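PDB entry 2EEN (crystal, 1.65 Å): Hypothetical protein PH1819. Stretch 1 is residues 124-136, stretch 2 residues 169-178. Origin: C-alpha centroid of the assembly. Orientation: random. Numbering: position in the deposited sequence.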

# COMPACT_ATOMS: atom_id res chain seq x y z
N LEU A 124 -4.01 -26.48 6.91
CA LEU A 124 -5.31 -27.13 6.87
C LEU A 124 -6.28 -25.96 6.93
O LEU A 124 -6.33 -25.24 7.93
N ASP A 125 -7.01 -25.76 5.84
CA ASP A 125 -7.94 -24.64 5.75
C ASP A 125 -9.41 -25.02 5.86
O ASP A 125 -9.86 -25.95 5.20
N GLU A 126 -10.15 -24.30 6.70
CA GLU A 126 -11.59 -24.50 6.83
C GLU A 126 -12.12 -23.17 6.34
O GLU A 126 -12.11 -22.19 7.07
N VAL A 127 -12.58 -23.14 5.09
CA VAL A 127 -13.05 -21.92 4.46
C VAL A 127 -14.56 -21.77 4.53
O VAL A 127 -15.29 -22.65 4.07
N GLU A 128 -15.01 -20.66 5.10
CA GLU A 128 -16.44 -20.41 5.21
C GLU A 128 -17.05 -20.36 3.81
O GLU A 128 -16.53 -19.69 2.91
N GLY A 129 -18.14 -21.10 3.62
CA GLY A 129 -18.80 -21.13 2.33
C GLY A 129 -18.23 -22.09 1.31
O GLY A 129 -18.78 -22.21 0.22
N LEU A 130 -17.12 -22.76 1.64
CA LEU A 130 -16.50 -23.71 0.72
C LEU A 130 -16.18 -25.06 1.35
O LEU A 130 -16.44 -26.10 0.76
N GLY A 131 -15.61 -25.04 2.55
CA GLY A 131 -15.28 -26.29 3.21
C GLY A 131 -13.80 -26.46 3.49
O GLY A 131 -13.05 -25.48 3.55
N LYS A 132 -13.37 -27.71 3.63
CA LYS A 132 -11.98 -28.03 3.93
C LYS A 132 -11.04 -28.18 2.74
O LYS A 132 -11.37 -28.82 1.74
N PHE A 133 -9.87 -27.58 2.87
CA PHE A 133 -8.83 -27.65 1.85
C PHE A 133 -7.49 -27.82 2.54
O PHE A 133 -7.37 -27.61 3.75
N ILE A 134 -6.50 -28.20 1.76
CA ILE A 134 -5.15 -28.35 2.28
C ILE A 134 -4.23 -27.68 1.28
O ILE A 134 -4.34 -27.88 0.07
N GLU A 135 -3.34 -26.84 1.79
CA GLU A 135 -2.40 -26.16 0.93
C GLU A 135 -1.00 -26.51 1.37
O GLU A 135 -0.79 -26.90 2.52
N ILE A 136 -0.07 -26.41 0.44
CA ILE A 136 1.33 -26.66 0.72
C ILE A 136 2.13 -25.63 -0.07
O ILE A 136 1.77 -25.28 -1.20
N SER A 169 -8.51 -20.07 -6.92
CA SER A 169 -8.42 -19.46 -5.61
C SER A 169 -9.76 -19.60 -4.90
O SER A 169 -10.79 -19.85 -5.53
N TYR A 170 -9.74 -19.45 -3.58
CA TYR A 170 -10.98 -19.53 -2.83
C TYR A 170 -11.91 -18.44 -3.35
O TYR A 170 -13.12 -18.65 -3.44
N LEU A 171 -11.34 -17.29 -3.69
CA LEU A 171 -12.13 -16.18 -4.21
C LEU A 171 -12.89 -16.62 -5.46
O LEU A 171 -14.10 -16.41 -5.57
N GLU A 172 -12.17 -17.22 -6.40
CA GLU A 172 -12.79 -17.68 -7.65
C GLU A 172 -13.87 -18.72 -7.39
O GLU A 172 -14.93 -18.71 -8.03
N LEU A 173 -13.59 -19.63 -6.47
CA LEU A 173 -14.54 -20.68 -6.13
C LEU A 173 -15.79 -20.07 -5.51
O LEU A 173 -16.90 -20.48 -5.82
N LEU A 174 -15.61 -19.08 -4.64
CA LEU A 174 -16.76 -18.46 -4.01
C LEU A 174 -17.55 -17.63 -5.02
O LEU A 174 -18.77 -17.60 -4.97
N LEU A 175 -16.86 -16.98 -5.95
CA LEU A 175 -17.56 -16.16 -6.94
C LEU A 175 -18.43 -16.99 -7.86
O LEU A 175 -19.49 -16.53 -8.32
N GLU A 176 -18.00 -18.21 -8.12
CA GLU A 176 -18.76 -19.11 -8.98
C GLU A 176 -20.11 -19.43 -8.34
O GLU A 176 -21.10 -19.62 -9.04
N LYS A 177 -20.13 -19.47 -7.01
CA LYS A 177 -21.33 -19.79 -6.26
C LYS A 177 -22.21 -18.60 -5.91
O LYS A 177 -23.17 -18.73 -5.14
N ARG A 178 -21.90 -17.44 -6.49
CA ARG A 178 -22.68 -16.23 -6.25
C ARG A 178 -23.96 -16.26 -7.07
O ARG A 178 -25.02 -15.87 -6.53

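A short helix packs its apolar side, led by a buried tyrosine, against one face of a β-hairpin, and a single hydrogen bond joins the two. The hairpin pairs strand 124-127 with strand 131-136. Side chains alternate along it: D125, V127, F133 and E135 point toward the helix, while L124, E126, K132 and I134 point away. L130, in the turn, also points toward it.

Y170 is the centre of the contact. Its CA-to-CB bond points sideways, but with chi1 m the ring reaches the hairpin. V127 (chi1 t) lies over one face of this ring, with CG2 3.7 Å from the Y170 ring centroid, a CH-pi contact. F133 (m, chi2 75°) meets the ring differently. The edge of Y170 points at the face of F133, with ring centroids 4.9 Å apart and planes at 75°; F133 CG and Y170 CE1 are 3.4 Å apart.

The tyrosine hydroxyl ends among acidic groups. Y170 OH donates to D125 OD2 at 2.6 Å, a short bond that satisfies the phenol in a buried site. D125 is m. E135 (m, t) brings OE2 to 3.1 Å from Y170 OH.

L130 (m, t) packs against Y170, L173 and L174. Its CD1 is 3.7 Å from Y170 CD1 and 3.8 Å from L173 CB, and its CG is 3.6 Å from L174 CD2. L173 (m, t) points toward the hairpin and also reaches F133, with L173 CD1 4.0 Å from F133 CE2. L174 (m, t) starts sideways, but its end comes nearer. G129 lies close by: an ideal CB there would sit 3.2 Å from L174 CD2, and its backbone angles alone call for glycine. K177 lies at the exposed margin, with CE 4.1 Å from L130 CD2.

D125 OD2 is also hydrogen-bonded elsewhere in the structure.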

# COMPACT_ATOMS: atom_id res chain seq x y z
CB LEU A 124 -5.51 -28.04 8.08
CG LEU A 124 -4.45 -29.12 8.28
CD1 LEU A 124 -4.89 -30.02 9.42
CD2 LEU A 124 -4.25 -29.91 6.99
CB ASP A 125 -7.76 -23.90 4.43
CG ASP A 125 -6.38 -23.32 4.24
OD1 ASP A 125 -5.60 -23.25 5.23
OD2 ASP A 125 -6.07 -22.92 3.10
CB GLU A 126 -11.98 -24.71 8.29
CG GLU A 126 -13.46 -24.96 8.49
CD GLU A 126 -13.91 -26.29 7.92
OE1 GLU A 126 -13.47 -27.34 8.44
OE2 GLU A 126 -14.70 -26.30 6.95
CB VAL A 127 -12.60 -21.88 2.99
CG1 VAL A 127 -12.97 -20.56 2.34
CG2 VAL A 127 -11.09 -22.13 2.92
CB GLU A 128 -16.70 -19.08 5.93
CG GLU A 128 -16.18 -19.05 7.36
CD GLU A 128 -16.75 -17.89 8.16
OE1 GLU A 128 -17.31 -16.96 7.54
OE2 GLU A 128 -16.62 -17.90 9.40
CB LEU A 130 -15.22 -23.14 0.12
CG LEU A 130 -15.28 -21.98 -0.87
CD1 LEU A 130 -13.85 -21.72 -1.34
CD2 LEU A 130 -16.18 -22.30 -2.06
CB LYS A 132 -11.92 -29.32 4.75
CG LYS A 132 -12.58 -29.24 6.10
CD LYS A 132 -12.49 -30.58 6.82
CE LYS A 132 -12.88 -30.46 8.29
NZ LYS A 132 -14.24 -29.91 8.47
CB PHE A 133 -8.75 -26.36 1.03
CG PHE A 133 -9.94 -26.11 0.17
CD1 PHE A 133 -11.13 -25.68 0.73
CD2 PHE A 133 -9.88 -26.29 -1.21
CE1 PHE A 133 -12.25 -25.44 -0.06
CE2 PHE A 133 -10.99 -26.05 -2.02
CZ PHE A 133 -12.18 -25.62 -1.44
CB ILE A 134 -4.75 -29.82 2.48
CG1 ILE A 134 -3.32 -29.88 3.03
CG2 ILE A 134 -4.87 -30.59 1.16
CD1 ILE A 134 -2.91 -31.24 3.53
CB GLU A 135 -2.60 -24.64 1.00
CG GLU A 135 -3.83 -24.15 0.23
CD GLU A 135 -3.91 -22.63 0.15
OE1 GLU A 135 -2.85 -21.96 0.17
OE2 GLU A 135 -5.04 -22.09 0.04
CB ILE A 136 1.75 -28.10 0.35
CG1 ILE A 136 3.17 -28.37 0.87
CG2 ILE A 136 1.67 -28.31 -1.17
CD1 ILE A 136 3.54 -29.85 0.89
CB SER A 169 -8.09 -17.98 -5.75
OG SER A 169 -9.11 -17.33 -6.49
CB TYR A 170 -10.72 -19.31 -1.34
CG TYR A 170 -9.90 -20.40 -0.71
CD1 TYR A 170 -10.21 -21.75 -0.92
CD2 TYR A 170 -8.81 -20.10 0.11
CE1 TYR A 170 -9.46 -22.76 -0.33
CE2 TYR A 170 -8.06 -21.10 0.71
CZ TYR A 170 -8.39 -22.43 0.48
OH TYR A 170 -7.64 -23.41 1.07
CB LEU A 171 -11.24 -14.99 -4.56
CG LEU A 171 -11.93 -13.84 -5.29
CD1 LEU A 171 -13.01 -13.25 -4.39
CD2 LEU A 171 -10.91 -12.77 -5.67
CB GLU A 172 -11.74 -18.25 -8.58
CG GLU A 172 -10.80 -17.21 -9.16
CD GLU A 172 -9.69 -17.83 -9.99
OE1 GLU A 172 -8.84 -18.55 -9.42
OE2 GLU A 172 -9.66 -17.59 -11.22
CB LEU A 173 -13.89 -21.66 -5.15
CG LEU A 173 -12.76 -22.49 -5.76
CD1 LEU A 173 -12.08 -23.31 -4.68
CD2 LEU A 173 -13.31 -23.40 -6.86
CB LEU A 174 -16.34 -17.61 -2.81
CG LEU A 174 -15.96 -18.44 -1.58
CD1 LEU A 174 -15.11 -17.63 -0.62
CD2 LEU A 174 -17.23 -18.94 -0.90
CB LEU A 175 -16.55 -15.36 -7.77
CG LEU A 175 -15.90 -14.19 -7.02
CD1 LEU A 175 -14.94 -13.46 -7.94
CD2 LEU A 175 -16.98 -13.24 -6.50
CB GLU A 176 -18.00 -20.41 -9.19
CG GLU A 176 -16.78 -20.31 -10.08
CD GLU A 176 -16.10 -21.65 -10.25
OE1 GLU A 176 -16.80 -22.64 -10.56
OE2 GLU A 176 -14.86 -21.72 -10.09
CB LYS A 177 -20.93 -20.55 -4.99
CG LYS A 177 -20.27 -21.89 -5.30
CD LYS A 177 -19.75 -22.57 -4.05
CE LYS A 177 -19.12 -23.91 -4.38
NZ LYS A 177 -20.12 -24.88 -4.92
CB ARG A 178 -21.85 -15.00 -6.61
CG ARG A 178 -20.87 -14.58 -5.54
CD ARG A 178 -21.47 -13.52 -4.64
NE ARG A 178 -21.15 -13.72 -3.23
CZ ARG A 178 -21.34 -12.80 -2.29
NH1 ARG A 178 -21.85 -11.62 -2.61
NH2 ARG A 178 -21.05 -13.08 -1.02